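Local coordinates for GTPase activator-like protein (Chaetomium thermophilum, PDB 6SSH), which probably activates a small GTPase by stimulating its GTP hydrolysis, this chain being the Rap/Ran-GAP-type domain of a larger TSC2-like protein, at residues N101-I106 with F124-I129; Y128-P133 with Q159-P164; Y63-R68 with F76-Q81. All blocks are in the same frame, centred on the assembly; numbering follows the deposited sequence.

Contact 1: N101-I106 with F124-I129; sequences NDFVNI and FNYVYI
Val104, Asn105 and Ile106 run parallel to Val127, Tyr128 and Ile129, pairing two neighbouring strands in the middle of the mixed sheet of this Rap/Ran-GAP domain. The strand axes diverge by 21°.

The backbone ladder has an uneven start. Phe103 O accepts from two successive amides, Val127 N at 3.1 Å and Tyr126 N at 2.9 Å, the latter in the carbonyl plane on a lone pair. Regular parallel pairing follows, Asn105 N donating to Val127 O and Asn105 O accepting from Ile129 N. Water 1 bridges this end: it donates to Phe103 O, giving that oxygen three donors, and to Val127 O, and accepts from Asn105 ND2, itself also bonded to Ile99 O.

Aromatic packing occupies the loop end. Phe103 and Tyr126 stand alongside each other as an offset pair, planes 8° apart but largely displaced; Tyr126 CE2 sits over the rim of the Phe103 ring, 3.4 Å from Phe103 CD1. Both hold CG anti to the carbonyl carbon (chi1 -67° in Phe103), on matching sides of their backbones. Phe124 O meets the Phe103 ring at its edge, 3.2 Å from Phe103 CD1. Trp201 packs against Tyr126 edge-to-face.

Aliphatic contact continues on the face carrying Val104, Val127, Ile106 and Ile129, where Val104 CG1 approaches Ile129 CD1 to 4.0 Å beneath helix 183-201. On the other face, Asn105 CB touches Tyr128 CD2 at 3.8 Å. The phenol is held by the loop that leads into its strand: Tyr128 OH donates to an in-plane lone pair of Asn125 OD1, 2.6 Å away.

Contact 2: Y128-P133 with Q159-P164; sequences YIVITP and QVMSQP
Val130 lays its CG2 methyl against the sulfur of Met161, with Val130 CG2 and Met161 SD 4.1 Å apart and the two side chains meeting at a slant. Met161 chi2 is fully extended (180°), which carries SD away from its own backbone to the Val130 methyl, and the terminal methyl then bends away from that straight line at chi3 (51°). Val130 CG2 also rests on the backbone, 3.9 Å from Gln159 O.

On the opposite face of the sheet the side-chain contact is slighter: Ile129 CG1 and Val160 CG2 only just meet, at 4.5 Å, across a non-hydrogen-bonded antiparallel pair.

The main chain does most of the joining. Two hydrogen-bonded pairs flank Ile129 and Val160. At one, Tyr128 N reaches Met161 O at 2.8 Å in an almost straight bond (177°), and Tyr128 O takes the amide of Met161 in return. At the other, Val130 N donates to Gln159 O at 2.8 Å, while Gln159 N donates to Val130 O at 3.0 Å. Val160 CA adds a CH...O contact to Tyr128 O.

These four bonds form part of the antiparallel pairing of strand 155-162 with strand 127-134, whose other edge bonds to strand 104-109. Phe115 and Phe117 cover the face bearing Tyr128 and Met161, Phe115 reaching Val130 as well, whereas Ile129 faces helix 183-201 at Leu190 and Ala191.

Contact 3: Y63-R68 with F76-Q81; sequences YTYCWR and FHVTTQ. With EDO (1,2-ethanediol), chain B; EDO (1,2-ethanediol), chain E.
Phe76 and Val78 pack against Tyr65 at the apolar centre, with Tyr65 CB 4.4 Å from Phe76 CD1 and Tyr65 CD1 touching Val78 CG2. Trp67 CB reaches Phe76 CE1. Leu34 and Leu37 of helix 28-37 cover Tyr65 and Phe76 respectively.

Tyr65 O lies at the edge of the Phe76 ring and also accepts Phe76 N at 3.1 Å. One residue earlier, a side chain takes over: Thr64 OG1, anti to its backbone N (chi1 -165°), donates to Phe76 O at 2.6 Å. Water 2 donates to this hydroxyl and accepts from Val78 N, bridging the segments.

Gln81 forms the polar edge, its amide 86° from the Tyr65 ring plane and its OE1 at the ring edge. Gln81 NE2 makes a long bond (3.3 Å) to Tyr63 O from well above the carbonyl plane. Two ethanediols, probably crystallisation additives, bind here: one grips the amide, O2 accepting from Gln81 NE2 and O1 donating to Gln81 OE1 at 2.6 Å; the other joins the segments, its O2 accepting from Tyr63 N and donating to Gln81 O.

Strands 63-68 and 73-78 thus form an antiparallel beta hairpin, joined by water and side chains at its open end.

From the N terminus, contact 3 comes first, closing the hairpin connection 69-75, which includes the start of strand 73-78. The chain then passes through helix 93-99 to contact 1, which closes the excursion 107-123. Contact 2 starts on the strand where contact 1 finishes, sharing Tyr128 and Ile129, and closes 134-158. The three closures follow in series, none enclosing another. Strand 127-134 is common to contacts 1 and 2, which also meet where Gln163 hydrogen-bonds to the carbonyls of Asn125 and Tyr126. Strand 2-10 separates contact 3 from contact 1 in the sheet, yet His77 ND1 hydrogen-bonds to Asp102 OD2, and Phe76 packs on Ile106. Contacts 2 and 3 do not touch.

Contact 1: N101-I106 with F124-I129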
loop_
_atom_site.group_PDB
_atom_site.type_symbol
_atom_site.label_atom_id
_atom_site.label_comp_id
_atom_site.label_asym_id
_atom_site.label_seq_id
_atom_site.Cartn_x
_atom_site.Cartn_y
_atom_site.Cartn_z
ATOM N N ASN A 101 6.199 -8.546 -5.729
ATOM C CA ASN A 101 5.472 -9.187 -6.826
ATOM C C ASN A 101 4.166 -8.465 -7.149
ATOM O O ASN A 101 3.389 -8.996 -7.927
ATOM C CB ASN A 101 5.261 -10.670 -6.515
ATOM C CG ASN A 101 6.522 -11.435 -6.746
ATOM O OD1 ASN A 101 7.022 -11.560 -7.868
ATOM N ND2 ASN A 101 7.113 -11.897 -5.645
ATOM N N ASP A 102 3.949 -7.306 -6.523
ATOM C CA ASP A 102 2.753 -6.489 -6.790
ATOM C C ASP A 102 3.130 -5.385 -7.731
ATOM O O ASP A 102 4.047 -4.602 -7.494
ATOM C CB ASP A 102 2.256 -5.916 -5.502
ATOM C CG ASP A 102 1.645 -6.960 -4.552
ATOM O OD1 ASP A 102 1.269 -8.040 -5.021
ATOM O OD2 ASP A 102 1.511 -6.613 -3.351
ATOM N N PHE A 103 2.373 -5.269 -8.814
ATOM C CA PHE A 103 2.639 -4.219 -9.798
ATOM C C PHE A 103 2.466 -2.844 -9.147
ATOM O O PHE A 103 3.171 -1.894 -9.502
ATOM C CB PHE A 103 1.717 -4.378 -11.016
ATOM C CG PHE A 103 1.973 -5.621 -11.856
ATOM C CD1 PHE A 103 3.248 -6.123 -12.051
ATOM C CD2 PHE A 103 0.889 -6.265 -12.474
ATOM C CE1 PHE A 103 3.447 -7.280 -12.870
ATOM C CE2 PHE A 103 1.073 -7.363 -13.317
ATOM C CZ PHE A 103 2.350 -7.891 -13.480
ATOM N N VAL A 104 1.470 -2.699 -8.305
ATOM C CA VAL A 104 1.065 -1.445 -7.682
ATOM C C VAL A 104 1.240 -1.540 -6.177
ATOM O O VAL A 104 0.784 -2.514 -5.570
ATOM C CB VAL A 104 -0.418 -1.151 -8.001
ATOM C CG1 VAL A 104 -0.826 0.159 -7.403
ATOM C CG2 VAL A 104 -0.629 -1.177 -9.530
ATOM N N ASN A 105 1.863 -0.509 -5.582
ATOM C CA ASN A 105 2.034 -0.375 -4.146
ATOM C C ASN A 105 1.683 1.013 -3.692
ATOM O O ASN A 105 2.106 1.977 -4.333
ATOM C CB ASN A 105 3.499 -0.728 -3.719
ATOM C CG ASN A 105 3.787 -2.192 -3.802
ATOM O OD1 ASN A 105 3.343 -2.950 -2.955
ATOM N ND2 ASN A 105 4.472 -2.600 -4.789
ATOM N N ILE A 106 0.957 1.094 -2.631
ATOM C CA ILE A 106 0.625 2.323 -1.915
ATOM C C ILE A 106 1.668 2.538 -0.860
ATOM O O ILE A 106 1.967 1.573 -0.074
ATOM C CB ILE A 106 -0.769 2.232 -1.306
ATOM C CG1 ILE A 106 -1.802 2.046 -2.405
ATOM C CG2 ILE A 106 -1.073 3.440 -0.411
ATOM C CD1 ILE A 106 -3.141 1.537 -1.905
ATOM N N PHE A 124 9.106 -5.995 -10.900
ATOM C CA PHE A 124 7.634 -6.057 -11.055
ATOM C C PHE A 124 6.914 -4.864 -10.453
ATOM O O PHE A 124 5.699 -4.685 -10.671
ATOM C CB PHE A 124 7.111 -7.353 -10.522
ATOM C CG PHE A 124 7.774 -8.558 -11.132
ATOM C CD1 PHE A 124 8.509 -9.437 -10.346
ATOM C CD2 PHE A 124 7.735 -8.766 -12.510
ATOM C CE1 PHE A 124 9.151 -10.525 -10.899
ATOM C CE2 PHE A 124 8.390 -9.879 -13.079
ATOM C CZ PHE A 124 9.102 -10.747 -12.260
ATOM N N ASN A 125 7.636 -3.940 -9.856
ATOM C CA ASN A 125 6.976 -2.783 -9.287
ATOM C C ASN A 125 6.892 -1.705 -10.348
ATOM O O ASN A 125 7.898 -1.131 -10.745
ATOM C CB ASN A 125 7.678 -2.222 -8.080
ATOM C CG ASN A 125 7.486 -3.039 -6.778
ATOM O OD1 ASN A 125 7.916 -2.554 -5.735
ATOM N ND2 ASN A 125 6.832 -4.167 -6.816
ATOM N N TYR A 126 5.708 -1.460 -10.859
ATOM C CA TYR A 126 5.522 -0.502 -11.927
ATOM C C TYR A 126 5.074 0.846 -11.406
ATOM O O TYR A 126 5.445 1.837 -12.034
ATOM C CB TYR A 126 4.438 -0.982 -12.884
ATOM C CG TYR A 126 4.730 -2.297 -13.569
ATOM C CD1 TYR A 126 6.017 -2.782 -13.706
ATOM C CD2 TYR A 126 3.695 -3.018 -14.135
ATOM C CE1 TYR A 126 6.238 -4.003 -14.364
ATOM C CE2 TYR A 126 3.905 -4.248 -14.756
ATOM C CZ TYR A 126 5.170 -4.722 -14.868
ATOM O OH TYR A 126 5.372 -5.933 -15.529
ATOM N N VAL A 127 4.283 0.910 -10.351
ATOM C CA VAL A 127 3.635 2.130 -9.865
ATOM C C VAL A 127 3.676 2.183 -8.365
ATOM O O VAL A 127 3.334 1.165 -7.712
ATOM C CB VAL A 127 2.109 2.147 -10.278
ATOM C CG1 VAL A 127 1.420 3.436 -9.761
ATOM C CG2 VAL A 127 1.953 2.046 -11.808
ATOM N N TYR A 128 4.025 3.343 -7.814
ATOM C CA TYR A 128 3.873 3.661 -6.400
ATOM C C TYR A 128 2.894 4.833 -6.284
ATOM O O TYR A 128 3.025 5.860 -6.979
ATOM C CB TYR A 128 5.200 4.044 -5.735
ATOM C CG TYR A 128 6.212 2.920 -5.753
ATOM C CD1 TYR A 128 7.288 2.964 -6.624
ATOM C CD2 TYR A 128 6.021 1.786 -4.954
ATOM C CE1 TYR A 128 8.209 1.977 -6.672
ATOM C CE2 TYR A 128 6.949 0.762 -5.010
ATOM C CZ TYR A 128 7.996 0.861 -5.879
ATOM O OH TYR A 128 8.974 -0.159 -5.984
ATOM N N ILE A 129 1.902 4.690 -5.437
ATOM C CA ILE A 129 0.951 5.741 -5.060
ATOM C C ILE A 129 1.414 6.268 -3.743
ATOM O O ILE A 129 1.314 5.545 -2.723
ATOM C CB ILE A 129 -0.472 5.244 -4.995
ATOM C CG1 ILE A 129 -0.923 4.743 -6.354
ATOM C CG2 ILE A 129 -1.418 6.337 -4.477
ATOM C CD1 ILE A 129 -2.080 3.847 -6.329
HETATM O O HOH W 1 4.908 -1.107 -7.241
#

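Contact 2: Y128-P133 with Q159-P164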
loop_
_atom_site.group_PDB
_atom_site.type_symbol
_atom_site.label_atom_id
_atom_site.label_comp_id
_atom_site.label_asym_id
_atom_site.label_seq_id
_atom_site.Cartn_x
_atom_site.Cartn_y
_atom_site.Cartn_z
ATOM N N TYR A 128 4.025 3.343 -7.814
ATOM C CA TYR A 128 3.873 3.661 -6.400
ATOM C C TYR A 128 2.894 4.833 -6.284
ATOM O O TYR A 128 3.025 5.860 -6.979
ATOM C CB TYR A 128 5.200 4.044 -5.735
ATOM C CG TYR A 128 6.212 2.920 -5.753
ATOM C CD1 TYR A 128 7.288 2.964 -6.624
ATOM C CD2 TYR A 128 6.021 1.786 -4.954
ATOM C CE1 TYR A 128 8.209 1.977 -6.672
ATOM C CE2 TYR A 128 6.949 0.762 -5.010
ATOM C CZ TYR A 128 7.996 0.861 -5.879
ATOM O OH TYR A 128 8.974 -0.159 -5.984
ATOM N N ILE A 129 1.902 4.690 -5.437
ATOM C CA ILE A 129 0.951 5.741 -5.060
ATOM C C ILE A 129 1.414 6.268 -3.743
ATOM O O ILE A 129 1.314 5.545 -2.723
ATOM C CB ILE A 129 -0.472 5.244 -4.995
ATOM C CG1 ILE A 129 -0.923 4.743 -6.354
ATOM C CG2 ILE A 129 -1.418 6.337 -4.477
ATOM C CD1 ILE A 129 -2.080 3.847 -6.329
ATOM N N VAL A 130 2.061 7.423 -3.701
ATOM C CA VAL A 130 2.773 7.913 -2.525
ATOM C C VAL A 130 1.932 8.937 -1.778
ATOM O O VAL A 130 1.527 9.964 -2.370
ATOM C CB VAL A 130 4.110 8.491 -2.883
ATOM C CG1 VAL A 130 4.830 8.868 -1.650
ATOM C CG2 VAL A 130 4.933 7.533 -3.739
ATOM N N ILE A 131 1.626 8.704 -0.525
ATOM C CA ILE A 131 0.823 9.546 0.371
ATOM C C ILE A 131 1.796 10.211 1.312
ATOM O O ILE A 131 2.500 9.520 2.037
ATOM C CB ILE A 131 -0.186 8.733 1.181
ATOM C CG1 ILE A 131 -1.164 8.027 0.264
ATOM C CG2 ILE A 131 -0.890 9.615 2.220
ATOM C CD1 ILE A 131 -1.968 6.887 0.904
ATOM N N THR A 132 1.854 11.525 1.367
ATOM C CA THR A 132 2.748 12.235 2.266
ATOM C C THR A 132 1.932 13.239 3.053
ATOM O O THR A 132 1.444 14.217 2.450
ATOM C CB THR A 132 3.837 12.971 1.484
ATOM O OG1 THR A 132 4.481 12.058 0.590
ATOM C CG2 THR A 132 4.883 13.526 2.390
ATOM N N PRO A 133 1.784 13.083 4.361
ATOM C CA PRO A 133 1.068 14.083 5.168
ATOM C C PRO A 133 1.677 15.469 4.999
ATOM O O PRO A 133 2.871 15.668 4.846
ATOM C CB PRO A 133 1.236 13.594 6.570
ATOM C CG PRO A 133 1.316 12.057 6.386
ATOM C CD PRO A 133 2.163 11.893 5.164
ATOM N N GLN A 159 0.905 11.511 -4.805
ATOM C CA GLN A 159 1.692 11.562 -6.030
ATOM C C GLN A 159 1.865 10.170 -6.595
ATOM O O GLN A 159 2.126 9.192 -5.849
ATOM C CB GLN A 159 3.057 12.159 -5.737
ATOM C CG GLN A 159 4.004 12.275 -6.939
ATOM C CD GLN A 159 5.318 13.018 -6.603
ATOM O OE1 GLN A 159 5.472 13.595 -5.527
ATOM N NE2 GLN A 159 6.270 12.977 -7.528
ATOM N N VAL A 160 1.716 10.004 -7.882
ATOM C CA VAL A 160 1.937 8.713 -8.507
ATOM C C VAL A 160 3.330 8.756 -9.097
ATOM O O VAL A 160 3.711 9.748 -9.803
ATOM C CB VAL A 160 0.863 8.386 -9.542
ATOM C CG1 VAL A 160 1.141 7.075 -10.309
ATOM C CG2 VAL A 160 -0.474 8.373 -8.934
ATOM N N MET A 161 4.121 7.714 -8.846
ATOM C CA MET A 161 5.470 7.576 -9.388
ATOM C C MET A 161 5.525 6.275 -10.129
ATOM O O MET A 161 5.177 5.253 -9.564
ATOM C CB MET A 161 6.535 7.590 -8.303
ATOM C CG MET A 161 6.615 8.888 -7.571
ATOM S SD MET A 161 7.868 8.882 -6.306
ATOM C CE MET A 161 9.327 8.308 -7.141
ATOM N N SER A 162 5.882 6.270 -11.395
ATOM C CA SER A 162 5.857 5.024 -12.167
ATOM C C SER A 162 7.075 4.868 -13.028
ATOM O O SER A 162 7.831 5.842 -13.276
ATOM C CB SER A 162 4.612 4.958 -13.042
ATOM O OG SER A 162 4.594 6.027 -13.987
ATOM N N GLN A 163 7.289 3.647 -13.510
ATOM C CA GLN A 163 8.403 3.403 -14.433
ATOM C C GLN A 163 8.357 4.333 -15.643
ATOM O O GLN A 163 7.296 4.786 -16.073
ATOM C CB GLN A 163 8.318 1.980 -14.960
ATOM C CG GLN A 163 8.437 0.927 -13.938
ATOM C CD GLN A 163 9.805 0.776 -13.458
ATOM O OE1 GLN A 163 10.735 1.351 -14.014
ATOM N NE2 GLN A 163 9.975 -0.043 -12.426
ATOM N N PRO A 164 9.508 4.597 -16.285
ATOM C CA PRO A 164 9.470 5.391 -17.513
ATOM C C PRO A 164 8.640 4.717 -18.607
ATOM O O PRO A 164 8.760 3.501 -18.754
ATOM C CB PRO A 164 10.934 5.443 -17.952
ATOM C CG PRO A 164 11.713 5.173 -16.692
ATOM C CD PRO A 164 10.870 4.281 -15.839
#

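Contact 3: Y63-R68 with F76-Q81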
loop_
_atom_site.group_PDB
_atom_site.type_symbol
_atom_site.label_atom_id
_atom_site.label_comp_id
_atom_site.label_asym_id
_atom_site.label_seq_id
_atom_site.Cartn_x
_atom_site.Cartn_y
_atom_site.Cartn_z
ATOM N N TYR A 63 -4.832 -10.934 9.940
ATOM C CA TYR A 63 -5.792 -10.081 9.216
ATOM C C TYR A 63 -5.166 -9.331 8.063
ATOM O O TYR A 63 -4.012 -8.976 8.113
ATOM C CB TYR A 63 -6.424 -9.071 10.158
ATOM C CG TYR A 63 -7.282 -9.680 11.208
ATOM C CD1 TYR A 63 -6.755 -9.987 12.476
ATOM C CD2 TYR A 63 -8.626 -9.987 10.981
ATOM C CE1 TYR A 63 -7.517 -10.612 13.459
ATOM C CE2 TYR A 63 -9.407 -10.581 11.975
ATOM C CZ TYR A 63 -8.847 -10.900 13.184
ATOM O OH TYR A 63 -9.605 -11.472 14.171
ATOM N N THR A 64 -5.964 -9.070 7.030
ATOM C CA THR A 64 -5.636 -8.042 6.050
ATOM C C THR A 64 -6.878 -7.170 5.838
ATOM O O THR A 64 -7.866 -7.325 6.549
ATOM C CB THR A 64 -5.094 -8.664 4.794
ATOM O OG1 THR A 64 -4.484 -7.569 4.089
ATOM C CG2 THR A 64 -6.120 -9.346 3.970
ATOM N N TYR A 65 -6.753 -6.237 4.920
ATOM C CA TYR A 65 -7.841 -5.396 4.499
ATOM C C TYR A 65 -8.188 -5.750 3.050
ATOM O O TYR A 65 -7.296 -5.944 2.220
ATOM C CB TYR A 65 -7.455 -3.897 4.625
ATOM C CG TYR A 65 -7.342 -3.448 6.061
ATOM C CD1 TYR A 65 -6.143 -3.599 6.755
ATOM C CD2 TYR A 65 -8.437 -2.945 6.753
ATOM C CE1 TYR A 65 -6.066 -3.252 8.070
ATOM C CE2 TYR A 65 -8.367 -2.573 8.055
ATOM C CZ TYR A 65 -7.154 -2.718 8.713
ATOM O OH TYR A 65 -7.096 -2.329 10.041
ATOM N N CYS A 66 -9.499 -5.791 2.771
ATOM C CA CYS A 66 -9.979 -6.218 1.455
ATOM C C CYS A 66 -11.135 -5.338 1.001
ATOM O O CYS A 66 -11.961 -4.916 1.788
ATOM C CB CYS A 66 -10.470 -7.679 1.499
ATOM S SG CYS A 66 -9.216 -8.856 1.991
ATOM N N TRP A 67 -11.239 -5.198 -0.312
ATOM C CA TRP A 67 -12.336 -4.433 -0.930
ATOM C C TRP A 67 -13.014 -5.231 -1.993
ATOM O O TRP A 67 -12.352 -5.935 -2.736
ATOM C CB TRP A 67 -11.756 -3.174 -1.577
ATOM C CG TRP A 67 -12.687 -2.474 -2.476
ATOM C CD1 TRP A 67 -12.831 -2.647 -3.841
ATOM C CD2 TRP A 67 -13.603 -1.533 -2.079
ATOM N NE1 TRP A 67 -13.805 -1.831 -4.302
ATOM C CE2 TRP A 67 -14.307 -1.117 -3.247
ATOM C CE3 TRP A 67 -13.909 -0.937 -0.870
ATOM C CZ2 TRP A 67 -15.314 -0.141 -3.235
ATOM C CZ3 TRP A 67 -14.904 0.056 -0.861
ATOM C CH2 TRP A 67 -15.609 0.430 -2.022
ATOM N N ARG A 68 -14.324 -5.064 -2.152
ATOM C CA ARG A 68 -15.044 -5.723 -3.223
ATOM C C ARG A 68 -16.099 -4.779 -3.763
ATOM O O ARG A 68 -16.693 -3.984 -2.999
ATOM C CB ARG A 68 -15.815 -6.947 -2.658
ATOM C CG ARG A 68 -16.665 -7.728 -3.569
ATOM C CD ARG A 68 -17.111 -9.024 -2.831
ATOM N NE ARG A 68 -18.239 -9.695 -3.477
ATOM C CZ ARG A 68 -18.908 -10.693 -2.935
ATOM N NH1 ARG A 68 -18.598 -11.139 -1.725
ATOM N NH2 ARG A 68 -19.901 -11.242 -3.603
ATOM N N PHE A 76 -5.395 -6.234 -0.180
ATOM C CA PHE A 76 -4.214 -5.412 0.129
ATOM C C PHE A 76 -3.183 -6.265 0.863
ATOM O O PHE A 76 -3.523 -7.159 1.671
ATOM C CB PHE A 76 -4.609 -4.185 0.948
ATOM C CG PHE A 76 -5.483 -3.227 0.151
ATOM C CD1 PHE A 76 -6.855 -3.257 0.313
ATOM C CD2 PHE A 76 -4.924 -2.405 -0.834
ATOM C CE1 PHE A 76 -7.677 -2.405 -0.447
ATOM C CE2 PHE A 76 -5.736 -1.557 -1.571
ATOM C CZ PHE A 76 -7.106 -1.592 -1.372
ATOM N N HIS A 77 -1.926 -5.998 0.536
ATOM C CA HIS A 77 -0.783 -6.654 1.182
ATOM C C HIS A 77 -0.143 -5.620 2.061
ATOM O O HIS A 77 0.654 -4.805 1.589
ATOM C CB HIS A 77 0.222 -7.185 0.191
ATOM C CG HIS A 77 -0.282 -8.259 -0.698
ATOM N ND1 HIS A 77 0.262 -8.483 -1.946
ATOM C CD2 HIS A 77 -1.161 -9.274 -0.472
ATOM C CE1 HIS A 77 -0.287 -9.574 -2.466
ATOM N NE2 HIS A 77 -1.156 -10.080 -1.582
ATOM N N VAL A 78 -0.532 -5.568 3.318
ATOM C CA VAL A 78 -0.223 -4.459 4.224
ATOM C C VAL A 78 0.983 -4.896 5.081
ATOM O O VAL A 78 0.838 -5.747 5.949
ATOM C CB VAL A 78 -1.387 -4.090 5.108
ATOM C CG1 VAL A 78 -1.046 -2.875 5.941
ATOM C CG2 VAL A 78 -2.659 -3.826 4.224
ATOM N N THR A 79 2.143 -4.341 4.844
ATOM C CA THR A 79 3.355 -4.859 5.502
ATOM C C THR A 79 3.245 -4.712 7.004
ATOM O O THR A 79 3.736 -5.584 7.704
ATOM C CB THR A 79 4.623 -4.275 4.894
ATOM O OG1 THR A 79 4.582 -2.845 4.978
ATOM C CG2 THR A 79 4.776 -4.719 3.450
ATOM N N THR A 80 2.593 -3.692 7.549
ATOM C CA THR A 80 2.456 -3.534 8.981
ATOM C C THR A 80 1.497 -4.609 9.583
ATOM O O THR A 80 1.520 -4.809 10.798
ATOM C CB THR A 80 1.993 -2.164 9.418
ATOM O OG1 THR A 80 0.743 -1.852 8.749
ATOM C CG2 THR A 80 3.032 -1.066 9.084
ATOM N N GLN A 81 0.666 -5.258 8.751
ATOM C CA GLN A 81 -0.197 -6.383 9.226
ATOM C C GLN A 81 0.578 -7.687 9.348
ATOM O O GLN A 81 0.050 -8.680 9.870
ATOM C CB GLN A 81 -1.403 -6.571 8.285
ATOM C CG GLN A 81 -2.431 -5.463 8.348
ATOM C CD GLN A 81 -3.163 -5.324 9.664
ATOM O OE1 GLN A 81 -3.260 -4.279 10.226
ATOM N NE2 GLN A 81 -3.688 -6.438 10.185
HETATM C C1 EDO B . -1.282 -9.508 13.031
HETATM O O1 EDO B . -1.532 -10.933 13.153
HETATM C C2 EDO B . -2.392 -8.815 12.253
HETATM O O2 EDO B . -2.460 -9.267 10.915
HETATM C C1 EDO E . -5.509 -3.996 13.152
HETATM O O1 EDO E . -5.058 -3.387 11.910
HETATM C C2 EDO E . -5.956 -5.475 13.130
HETATM O O2 EDO E . -4.921 -6.393 12.738
HETATM O O HOH W 2 -1.707 -7.829 4.429
#